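Local coordinates for protein phospholipase C beta (Meleagris gallopavo, PDB 1JAD) that forms the C-terminal part of a phospholipase C beta, a long, almost entirely helical region built as an elongated coiled coil, at residues L41-L44 against E45-S49. Numbering follows the deposited sequence.
Sequences LKEL and ERKGS
Two successive turns of helix 28-64 meet here, with E43 touched by the side chains of both R46 and K47. R46 runs extended from CG to NE and reaches back along the helix. Its NH1 lies 3.6 Å from E43 CG, which sits at the edge of the guanidinium, in its plane. The E43 carboxylate is turned 49° from that plane. E43 OE2 stays 5.5 Å from R46 NH1, so the charges are near but form no salt bridge. K47 is extended as far as CE and bends at chi4 (56°). The bend carries NZ back to 4.0 Å from E43 CB. E43 OE1 and K47 NZ are 4.4 Å apart, too far for a salt bridge; any attraction between the opposite charges is probably weak. The alpha-helical i to i+4 backbone bonds run beneath these side chains. The bond from K47 N to E43 O is nearly straight, 2.9 Å long at 174°. G48 N bonds to L44 O at 2.8 Å. L41 and L44 turn to helix 75-155 in this antiparallel helical bundle: L41 touches K102 and H105, and L44 touches I98 and R101. On the exposed side, E45 CB packs 3.3 Å from K42 O.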
ATOM      1  N   LEU A  41      22.130  -7.617  15.840  1.00 46.21           N
ATOM      2  CA  LEU A  41      22.045  -8.919  16.489  1.00 46.65           C
ATOM      3  C   LEU A  41      23.351  -9.323  17.175  1.00 48.33           C
ATOM      4  O   LEU A  41      23.329 -10.015  18.195  1.00 48.41           O
ATOM      5  CB  LEU A  41      21.651 -10.006  15.486  1.00 45.31           C
ATOM      6  CG  LEU A  41      20.269  -9.962  14.830  1.00 46.69           C
ATOM      7  CD1 LEU A  41      20.091 -11.205  13.962  1.00 44.47           C
ATOM      8  CD2 LEU A  41      19.182  -9.917  15.897  1.00 46.82           C
ATOM      9  N   LYS A  42      24.486  -8.907  16.614  1.00 50.28           N
ATOM     10  CA  LYS A  42      25.782  -9.244  17.198  1.00 51.86           C
ATOM     11  C   LYS A  42      26.072  -8.373  18.415  1.00 52.46           C
ATOM     12  O   LYS A  42      26.726  -8.817  19.358  1.00 51.57           O
ATOM     13  CB  LYS A  42      26.890  -9.097  16.156  1.00 54.13           C
ATOM     14  CG  LYS A  42      26.758 -10.089  15.012  1.00 58.02           C
ATOM     15  CD  LYS A  42      27.855  -9.928  13.969  1.00 59.64           C
ATOM     16  CE  LYS A  42      27.638 -10.889  12.802  1.00 59.89           C
ATOM     17  NZ  LYS A  42      28.675 -10.745  11.748  1.00 60.93           N
ATOM     18  N   GLU A  43      25.573  -7.140  18.388  1.00 53.11           N
ATOM     19  CA  GLU A  43      25.751  -6.211  19.497  1.00 54.78           C
ATOM     20  C   GLU A  43      24.974  -6.724  20.703  1.00 54.85           C
ATOM     21  O   GLU A  43      25.465  -6.678  21.834  1.00 55.31           O
ATOM     22  CB  GLU A  43      25.251  -4.827  19.101  1.00 57.51           C
ATOM     23  CG  GLU A  43      26.031  -4.216  17.947  1.00 63.41           C
ATOM     24  CD  GLU A  43      25.439  -2.898  17.470  1.00 67.10           C
ATOM     25  OE1 GLU A  43      25.289  -1.978  18.309  1.00 68.93           O
ATOM     26  OE2 GLU A  43      25.131  -2.783  16.259  1.00 66.65           O
ATOM     27  N   LEU A  44      23.756  -7.204  20.459  1.00 54.28           N
ATOM     28  CA  LEU A  44      22.924  -7.765  21.522  1.00 52.60           C
ATOM     29  C   LEU A  44      23.643  -8.970  22.110  1.00 52.10           C
ATOM     30  O   LEU A  44      23.598  -9.213  23.315  1.00 51.53           O
ATOM     31  CB  LEU A  44      21.567  -8.223  20.975  1.00 51.07           C
ATOM     32  CG  LEU A  44      20.505  -7.196  20.587  1.00 50.74           C
ATOM     33  CD1 LEU A  44      19.322  -7.911  19.938  1.00 47.82           C
ATOM     34  CD2 LEU A  44      20.058  -6.427  21.825  1.00 49.27           C
ATOM     35  N   GLU A  45      24.300  -9.728  21.239  1.00 52.10           N
ATOM     36  CA  GLU A  45      25.032 -10.908  21.662  1.00 53.51           C
ATOM     37  C   GLU A  45      26.235 -10.510  22.514  1.00 53.00           C
ATOM     38  O   GLU A  45      26.640 -11.249  23.410  1.00 52.15           O
ATOM     39  CB  GLU A  45      25.498 -11.702  20.443  1.00 54.89           C
ATOM     40  CG  GLU A  45      26.293 -12.943  20.791  1.00 58.36           C
ATOM     41  CD  GLU A  45      26.860 -13.622  19.565  1.00 61.19           C
ATOM     42  OE1 GLU A  45      27.567 -14.643  19.715  1.00 62.53           O
ATOM     43  OE2 GLU A  45      26.600 -13.132  18.445  1.00 64.43           O
ATOM     44  N   ARG A  46      26.816  -9.350  22.226  1.00 53.33           N
ATOM     45  CA  ARG A  46      27.950  -8.891  23.010  1.00 54.44           C
ATOM     46  C   ARG A  46      27.430  -8.518  24.385  1.00 53.16           C
ATOM     47  O   ARG A  46      27.904  -9.030  25.398  1.00 54.30           O
ATOM     48  CB  ARG A  46      28.624  -7.676  22.371  1.00 55.94           C
ATOM     49  CG  ARG A  46      29.255  -7.935  21.009  1.00 59.44           C
ATOM     50  CD  ARG A  46      30.293  -6.858  20.704  1.00 61.35           C
ATOM     51  NE  ARG A  46      30.895  -6.972  19.375  1.00 62.64           N
ATOM     52  CZ  ARG A  46      30.320  -6.559  18.249  1.00 63.89           C
ATOM     53  NH1 ARG A  46      29.115  -6.000  18.279  1.00 63.38           N
ATOM     54  NH2 ARG A  46      30.963  -6.689  17.092  1.00 64.82           N
ATOM     55  N   LYS A  47      26.450  -7.626  24.417  1.00 52.27           N
ATOM     56  CA  LYS A  47      25.852  -7.210  25.677  1.00 52.72           C
ATOM     57  C   LYS A  47      25.349  -8.437  26.434  1.00 52.44           C
ATOM     58  O   LYS A  47      25.329  -8.457  27.663  1.00 53.44           O
ATOM     59  CB  LYS A  47      24.700  -6.236  25.419  1.00 52.98           C
ATOM     60  CG  LYS A  47      25.153  -4.939  24.766  1.00 55.63           C
ATOM     61  CD  LYS A  47      23.994  -3.993  24.485  1.00 55.62           C
ATOM     62  CE  LYS A  47      24.503  -2.691  23.872  1.00 55.93           C
ATOM     63  NZ  LYS A  47      25.295  -2.946  22.629  1.00 55.44           N
ATOM     64  N   GLY A  48      24.953  -9.466  25.695  1.00 50.68           N
ATOM     65  CA  GLY A  48      24.476 -10.675  26.331  1.00 50.17           C
ATOM     66  C   GLY A  48      25.604 -11.420  27.030  1.00 50.84           C
ATOM     67  O   GLY A  48      25.451 -11.891  28.157  1.00 48.77           O
ATOM     68  N   SER A  49      26.747 -11.525  26.363  1.00 51.13           N
ATOM     69  CA  SER A  49      27.885 -12.224  26.935  1.00 52.26           C
ATOM     70  C   SER A  49      28.545 -11.405  28.055  1.00 53.73           C
ATOM     71  O   SER A  49      28.808 -11.932  29.141  1.00 52.59           O
ATOM     72  CB  SER A  49      28.899 -12.552  25.842  1.00 51.06           C
ATOM     73  OG  SER A  49      29.943 -13.360  26.356  1.00 52.38           O
TER